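Local coordinates for protein glutamate--tRNA ligase (Elizabethkingia anophelis, PDB 6B1Z) that probably catalyses the ATP-dependent attachment of glutamate to its cognate tRNA, as a class I glutamyl-tRNA synthetase, at residues A[22-26]-A[27-31]; A[105-109]-A[110-114]; A[472-475]-A[476-480]. One frame throughout, in Å; residues are numbered along the deposited sequence.

Contact 1: residues A[22-26]-A[27-31]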
loop_
_atom_site.group_PDB
_atom_site.type_symbol
_atom_site.label_atom_id
_atom_site.label_comp_id
_atom_site.label_asym_id
_atom_site.label_seq_id
_atom_site.Cartn_x
_atom_site.Cartn_y
_atom_site.Cartn_z
ATOM N N GLY A 22 1.693 -11.592 7.468
ATOM C CA GLY A 22 0.538 -11.104 6.748
ATOM C C GLY A 22 0.949 -10.177 5.620
ATOM O O GLY A 22 2.134 -10.043 5.308
ATOM N N PRO A 23 -0.018 -9.510 4.997
ATOM C CA PRO A 23 0.293 -8.663 3.842
ATOM C C PRO A 23 0.835 -7.301 4.253
ATOM O O PRO A 23 0.648 -6.832 5.377
ATOM C CB PRO A 23 -1.062 -8.510 3.152
ATOM C CG PRO A 23 -2.035 -8.545 4.295
ATOM C CD PRO A 23 -1.461 -9.536 5.293
ATOM N N LEU A 24 1.489 -6.659 3.289
ATOM C CA LEU A 24 1.872 -5.258 3.440
ATOM C C LEU A 24 0.639 -4.364 3.461
ATOM O O LEU A 24 -0.270 -4.519 2.636
ATOM C CB LEU A 24 2.786 -4.834 2.294
ATOM C CG LEU A 24 4.165 -5.477 2.218
ATOM C CD1 LEU A 24 4.906 -4.898 1.032
ATOM C CD2 LEU A 24 4.939 -5.263 3.519
ATOM N N HIS A 25 0.598 -3.437 4.414
ATOM C CA HIS A 25 -0.384 -2.371 4.428
ATOM C C HIS A 25 0.187 -1.154 3.697
ATOM O O HIS A 25 1.358 -1.121 3.328
ATOM C CB HIS A 25 -0.772 -2.011 5.868
ATOM C CG HIS A 25 -1.518 -3.093 6.588
ATOM N ND1 HIS A 25 -2.839 -2.964 6.963
ATOM C CD2 HIS A 25 -1.124 -4.318 7.012
ATOM C CE1 HIS A 25 -3.230 -4.065 7.580
ATOM N NE2 HIS A 25 -2.207 -4.900 7.630
ATOM N N LEU A 26 -0.666 -0.149 3.491
ATOM C CA LEU A 26 -0.230 1.063 2.801
ATOM C C LEU A 26 0.941 1.729 3.516
ATOM O O LEU A 26 1.880 2.209 2.869
ATOM C CB LEU A 26 -1.397 2.033 2.662
ATOM C CG LEU A 26 -1.441 2.914 1.423
ATOM C CD1 LEU A 26 -1.473 2.064 0.157
ATOM C CD2 LEU A 26 -2.673 3.797 1.504
ATOM N N GLY A 27 0.906 1.774 4.850
ATOM C CA GLY A 27 2.037 2.322 5.583
ATOM C C GLY A 27 3.336 1.596 5.290
ATOM O O GLY A 27 4.396 2.218 5.182
ATOM N N GLY A 28 3.279 0.265 5.150
ATOM C CA GLY A 28 4.489 -0.482 4.857
ATOM C C GLY A 28 5.008 -0.245 3.450
ATOM O O GLY A 28 6.214 -0.155 3.233
ATOM N N VAL A 29 4.098 -0.126 2.479
ATOM C CA VAL A 29 4.497 0.232 1.121
ATOM C C VAL A 29 5.197 1.578 1.116
ATOM O O VAL A 29 6.224 1.755 0.447
ATOM C CB VAL A 29 3.268 0.253 0.197
ATOM C CG1 VAL A 29 3.651 0.781 -1.201
ATOM C CG2 VAL A 29 2.655 -1.144 0.113
ATOM N N ARG A 30 4.649 2.547 1.860
ATOM C CA ARG A 30 5.262 3.879 1.903
ATOM C C ARG A 30 6.648 3.836 2.520
ATOM O O ARG A 30 7.574 4.492 2.018
ATOM C CB ARG A 30 4.383 4.876 2.652
ATOM C CG ARG A 30 4.912 6.326 2.516
ATOM C CD ARG A 30 4.170 7.333 3.359
ATOM N NE ARG A 30 4.195 6.961 4.769
ATOM C CZ ARG A 30 3.508 7.586 5.715
ATOM N NH1 ARG A 30 2.774 8.663 5.435
ATOM N NH2 ARG A 30 3.572 7.128 6.955
ATOM N N THR A 31 6.812 3.086 3.612
ATOM C CA THR A 31 8.132 2.965 4.223
ATOM C C THR A 31 9.132 2.364 3.247
ATOM O O THR A 31 10.244 2.887 3.072
ATOM C CB THR A 31 8.041 2.133 5.498
ATOM O OG1 THR A 31 7.287 2.871 6.468
ATOM C CG2 THR A 31 9.460 1.860 6.038
#
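Leu24 meets Val29 across the start of helix 26-41. The touch is light and apolar: Leu24 CB lies 4.3 Å from Val29 CG2. Leu24 still belongs to the loop, and its CB points towards the helix.

His25 follows at the N-cap position. Its carbonyl O accepts from Val29 N at 3.0 Å, with an N-H...O angle of 163°. The N-H therefore points almost straight at the oxygen. Val29 CG2 lies beside its own backbone N, with CG1 anti to that N (chi1 174°). This places CG2 3.5 Å from His25 O, next to the backbone bond. The His25 imidazole leads away and meets the ring of Phe281 edge to face.

Leu26 opens the helix proper. Its carbonyl O accepts from Arg30 N at 3.0 Å, and Val29 CB stands 3.6 Å from the same Leu26 O. The isobutyl group points away from this turn and packs against Leu268, Phe307, Val311 and Phe346. The next bond of the helix runs from Thr31 N to Gly27 O. Arg30 bends at chi3 (57°) and carries its guanidinium group off to the carbonyls of Ser257 and Leu314.

The run His25-Leu26-Gly27-Gly28 corresponds in position to the HIGH signature of class I synthetases, as the variant His-Leu-Gly-Gly. In this family the signature lies at the ATP site, so a similar role is probable here. Gly27 and Gly28 put no side chains on this first turn.

Around it, helix 62-73 packs on Leu24 and Val29 through Ile66 and Ile73. Helix 304-312 lies against Leu26, Val29 and Arg30, and Leu256 of strand 252-256 touches Arg30 and Thr31.

Contact 2: residues A[105-109]-A[110-114]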
loop_
_atom_site.group_PDB
_atom_site.type_symbol
_atom_site.label_atom_id
_atom_site.label_comp_id
_atom_site.label_asym_id
_atom_site.label_seq_id
_atom_site.Cartn_x
_atom_site.Cartn_y
_atom_site.Cartn_z
ATOM N N GLN A 105 27.912 -10.804 24.890
ATOM C CA GLN A 105 28.536 -9.496 25.080
ATOM C C GLN A 105 27.712 -8.619 26.017
ATOM O O GLN A 105 28.246 -8.054 26.983
ATOM C CB GLN A 105 28.742 -8.798 23.735
ATOM C CG GLN A 105 29.473 -7.467 23.863
ATOM C CD GLN A 105 29.616 -6.728 22.555
ATOM O OE1 GLN A 105 29.815 -7.338 21.498
ATOM N NE2 GLN A 105 29.525 -5.403 22.613
ATOM N N ILE A 106 26.406 -8.501 25.764
ATOM C CA ILE A 106 25.616 -7.581 26.577
ATOM C C ILE A 106 25.475 -8.076 28.012
ATOM O O ILE A 106 25.287 -7.258 28.927
ATOM C CB ILE A 106 24.226 -7.303 25.954
ATOM C CG1 ILE A 106 23.679 -5.970 26.516
ATOM C CG2 ILE A 106 23.255 -8.472 26.210
ATOM C CD1 ILE A 106 22.392 -5.514 25.895
ATOM N N LEU A 107 25.582 -9.387 28.250
ATOM C CA LEU A 107 25.503 -9.897 29.614
ATOM C C LEU A 107 26.727 -9.535 30.441
ATOM O O LEU A 107 26.688 -9.688 31.667
ATOM C CB LEU A 107 25.314 -11.420 29.606
ATOM C CG LEU A 107 23.908 -11.899 29.233
ATOM C CD1 LEU A 107 23.898 -13.423 29.096
ATOM C CD2 LEU A 107 22.886 -11.426 30.266
ATOM N N LYS A 108 27.802 -9.056 29.812
ATOM C CA LYS A 108 28.946 -8.561 30.571
ATOM C C LYS A 108 28.764 -7.125 31.048
ATOM O O LYS A 108 29.592 -6.645 31.836
ATOM C CB LYS A 108 30.211 -8.667 29.727
ATOM C CG LYS A 108 30.610 -10.103 29.461
ATOM C CD LYS A 108 31.677 -10.202 28.393
ATOM C CE LYS A 108 31.946 -11.656 28.043
ATOM N NZ LYS A 108 32.871 -11.803 26.887
ATOM N N THR A 109 27.710 -6.443 30.610
ATOM C CA THR A 109 27.433 -5.056 30.960
ATOM C C THR A 109 26.421 -4.981 32.100
ATOM O O THR A 109 25.780 -5.966 32.467
ATOM C CB THR A 109 26.886 -4.269 29.758
ATOM O OG1 THR A 109 25.500 -4.578 29.554
ATOM C CG2 THR A 109 27.643 -4.586 28.476
ATOM N N ASP A 110 26.253 -3.772 32.635
ATOM C CA ASP A 110 25.188 -3.517 33.592
ATOM C C ASP A 110 23.894 -3.090 32.920
ATOM O O ASP A 110 23.031 -2.487 33.570
ATOM C CB ASP A 110 25.621 -2.458 34.607
ATOM C CG ASP A 110 26.737 -2.944 35.510
ATOM O OD1 ASP A 110 27.832 -2.341 35.484
ATOM O OD2 ASP A 110 26.523 -3.945 36.231
ATOM N N TYR A 111 23.729 -3.381 31.632
ATOM C CA TYR A 111 22.514 -3.014 30.937
ATOM C C TYR A 111 21.570 -4.187 30.713
ATOM O O TYR A 111 20.526 -3.994 30.080
ATOM C CB TYR A 111 22.840 -2.372 29.583
ATOM C CG TYR A 111 23.364 -0.961 29.661
ATOM C CD1 TYR A 111 24.718 -0.701 29.548
ATOM C CD2 TYR A 111 22.489 0.115 29.826
ATOM C CE1 TYR A 111 25.205 0.602 29.594
ATOM C CE2 TYR A 111 22.961 1.415 29.880
ATOM C CZ TYR A 111 24.321 1.651 29.758
ATOM O OH TYR A 111 24.800 2.940 29.808
ATOM N N ALA A 112 21.905 -5.378 31.212
ATOM C CA ALA A 112 21.062 -6.551 31.019
ATOM C C ALA A 112 21.049 -7.411 32.276
ATOM O O ALA A 112 22.025 -7.455 33.038
ATOM C CB ALA A 112 21.530 -7.390 29.813
ATOM N N TYR A 113 19.940 -8.120 32.476
ATOM C CA TYR A 113 19.814 -9.019 33.612
ATOM C C TYR A 113 18.884 -10.171 33.243
ATOM O O TYR A 113 18.189 -10.130 32.224
ATOM C CB TYR A 113 19.337 -8.257 34.860
ATOM C CG TYR A 113 17.931 -7.684 34.843
ATOM C CD1 TYR A 113 16.867 -8.414 35.361
ATOM C CD2 TYR A 113 17.666 -6.399 34.363
ATOM C CE1 TYR A 113 15.588 -7.894 35.394
ATOM C CE2 TYR A 113 16.361 -5.866 34.393
ATOM C CZ TYR A 113 15.340 -6.630 34.916
ATOM O OH TYR A 113 14.067 -6.135 34.957
ATOM N N LEU A 114 18.884 -11.205 34.083
ATOM C CA LEU A 114 18.088 -12.409 33.851
ATOM C C LEU A 114 16.784 -12.332 34.636
ATOM O O LEU A 114 16.771 -11.901 35.793
ATOM C CB LEU A 114 18.860 -13.661 34.272
ATOM C CG LEU A 114 20.337 -13.758 33.867
ATOM C CD1 LEU A 114 20.923 -15.077 34.355
ATOM C CD2 LEU A 114 20.502 -13.597 32.373
HETATM O O HOH W 1 24.180 -9.167 32.924
HETATM O O HOH W 2 29.461 -4.712 34.094
#
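Thr109 turns its hydroxyl back over the turn and towards Tyr111. OG1 sits between the backbone N and the carbonyl carbon (chi1 78°). From there it accepts from Tyr111 N at 3.0 Å, which makes an ST turn. The same OG1 donates to Ile106 O at 2.8 Å, in the carbonyl plane and on a lone pair. Thr109 N also binds Ile106 O, closing a type I beta turn from Ile106 to Thr109. The Tyr111 ring presents its edge to Thr109 OG1, which lies in the ring plane.

The apolar side is built on Ala112. Its CB points toward residues 105-109 and lies 4.1 Å from Ile106 CG2. Leu107 and Leu114 cross at about a right angle, with their CD2 atoms 3.9 Å apart. Ile169 of the adjoining strand 168-171 touches Leu107, Ala112 and Leu114.

One water joins the two sides of the turn, donating to Leu107 O at 2.9 Å and to Ala112 O at 2.8 Å. Another donates to Lys108 O and, weakly, to Asp110 OD1.

This is a helix-to-strand connection, leading from helix 96-106 into strand 112-115. The hydroxyl of Thr109 donates to Ile106 O and accepts from Tyr111 N, and together these bonds fix its rotation. Ala112 N is buried here without a partner, which probably carries some energetic cost.

Contact 3: residues A[472-475]-A[476-480]; sequences MPLR and LSLVG
Ser477 and Pro473 are joined by two hydrogen bonds within this helix. Ser477 OG donates to Pro473 O at 2.8 Å, and Ser477 N binds the same oxygen at 3.0 Å. The two donors reach Pro473 O from opposite faces of its carbonyl plane. OG lies beside the backbone N of its own residue (chi1 -57°), which lets it fold back onto the turn before.

Next to this pair, Leu478 CD1 packs 4.3 Å from Leu474 CG. Val479 N binds Arg475 O at 3.0 Å, and Val479 CG2 lies 3.5 Å from that oxygen. The guanidinium group of Arg475 leads away. Its NH1 binds the carbonyls of Lys483 and Pro485.

Further out, helix 487-507 backs the turn, with Val487 on Leu474 and Met491 on Leu478. Gln436 of helix 433-442 touches Pro473 and Ser477.

Helix 467-479 is kinked at Pro473, whose N has no bond to the turn before. It ends at Val479, and Gly480 follows with a positive phi (86°), which suits glycine. Gly480 N still binds Leu476 O at 2.7 Å. This is a glycine-terminated helix end, within the all-helical packing of the anticodon-binding domain.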
loop_
_atom_site.group_PDB
_atom_site.type_symbol
_atom_site.label_atom_id
_atom_site.label_comp_id
_atom_site.label_asym_id
_atom_site.label_seq_id
_atom_site.Cartn_x
_atom_site.Cartn_y
_atom_site.Cartn_z
ATOM N N MET A 472 -30.356 13.630 -31.064
ATOM C CA MET A 472 -30.797 13.214 -29.735
ATOM C C MET A 472 -31.689 11.974 -29.782
ATOM O O MET A 472 -31.438 11.024 -29.029
ATOM C CB MET A 472 -31.500 14.361 -29.005
ATOM C CG MET A 472 -31.756 14.064 -27.532
ATOM S SD MET A 472 -32.273 15.497 -26.566
ATOM C CE MET A 472 -30.808 16.523 -26.651
ATOM N N PRO A 473 -32.728 11.920 -30.622
ATOM C CA PRO A 473 -33.481 10.658 -30.719
ATOM C C PRO A 473 -32.639 9.516 -31.257
ATOM O O PRO A 473 -32.873 8.356 -30.895
ATOM C CB PRO A 473 -34.645 11.009 -31.659
ATOM C CG PRO A 473 -34.155 12.153 -32.455
ATOM C CD PRO A 473 -33.287 12.947 -31.523
ATOM N N LEU A 474 -31.654 9.823 -32.103
ATOM C CA LEU A 474 -30.726 8.806 -32.585
ATOM C C LEU A 474 -29.897 8.230 -31.439
ATOM O O LEU A 474 -29.726 7.009 -31.333
ATOM C CB LEU A 474 -29.827 9.412 -33.665
ATOM C CG LEU A 474 -28.858 8.529 -34.441
ATOM C CD1 LEU A 474 -29.582 7.329 -35.033
ATOM C CD2 LEU A 474 -28.218 9.361 -35.541
ATOM N N ARG A 475 -29.368 9.098 -30.568
ATOM C CA ARG A 475 -28.646 8.620 -29.392
ATOM C C ARG A 475 -29.530 7.725 -28.533
ATOM O O ARG A 475 -29.095 6.662 -28.078
ATOM C CB ARG A 475 -28.122 9.801 -28.574
ATOM C CG ARG A 475 -27.328 9.384 -27.319
ATOM C CD ARG A 475 -26.860 10.580 -26.483
ATOM N NE ARG A 475 -26.042 11.515 -27.251
ATOM C CZ ARG A 475 -24.732 11.386 -27.438
ATOM N NH1 ARG A 475 -24.081 10.351 -26.921
ATOM N NH2 ARG A 475 -24.074 12.289 -28.155
ATOM N N LEU A 476 -30.781 8.137 -28.305
ATOM C CA LEU A 476 -31.686 7.326 -27.497
ATOM C C LEU A 476 -31.889 5.947 -28.114
ATOM O O LEU A 476 -31.887 4.934 -27.403
ATOM C CB LEU A 476 -33.025 8.044 -27.333
ATOM C CG LEU A 476 -34.095 7.295 -26.538
ATOM C CD1 LEU A 476 -33.719 7.235 -25.073
ATOM C CD2 LEU A 476 -35.442 7.962 -26.721
ATOM N N SER A 477 -32.029 5.892 -29.441
ATOM C CA SER A 477 -32.238 4.620 -30.129
ATOM C C SER A 477 -31.061 3.675 -29.930
ATOM O O SER A 477 -31.244 2.461 -29.765
ATOM C CB SER A 477 -32.449 4.868 -31.619
ATOM O OG SER A 477 -33.533 5.750 -31.840
ATOM N N LEU A 478 -29.844 4.210 -29.978
ATOM C CA LEU A 478 -28.656 3.364 -29.968
ATOM C C LEU A 478 -28.243 2.966 -28.561
ATOM O O LEU A 478 -27.642 1.902 -28.377
ATOM C CB LEU A 478 -27.499 4.085 -30.665
ATOM C CG LEU A 478 -27.754 4.544 -32.103
ATOM C CD1 LEU A 478 -26.585 5.355 -32.620
ATOM C CD2 LEU A 478 -28.051 3.362 -33.036
ATOM N N VAL A 479 -28.564 3.794 -27.568
ATOM C CA VAL A 479 -28.058 3.622 -26.216
ATOM C C VAL A 479 -29.155 3.275 -25.214
ATOM O O VAL A 479 -28.868 2.625 -24.201
ATOM C CB VAL A 479 -27.301 4.896 -25.779
ATOM C CG1 VAL A 479 -26.765 4.770 -24.356
ATOM C CG2 VAL A 479 -26.163 5.190 -26.745
ATOM N N GLY A 480 -30.401 3.667 -25.471
ATOM C CA GLY A 480 -31.467 3.547 -24.506
ATOM C C GLY A 480 -31.573 4.718 -23.554
ATOM O O GLY A 480 -32.626 4.904 -22.933
#

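How the contacts relate
The three contacts follow one another along the chain, and none nests in or crosses another. Each is local and closes no long loop. Contact 1 comes first and joins the loop after strand 13-16 to helix 26-41, near the centre of the chain. Contact 2 turns helix 96-106 into strand 112-115, the edge of a three-stranded antiparallel sheet. Both lie in the catalytic domain, with centres about 35 Å apart. Contact 3 finishes helix 467-479 in the anticodon-binding domain. Its centre is about 82 Å from that of contact 2, on the opposite side of the chain's centre. The contacts thus mark the middle and both arms of an elongated molecule.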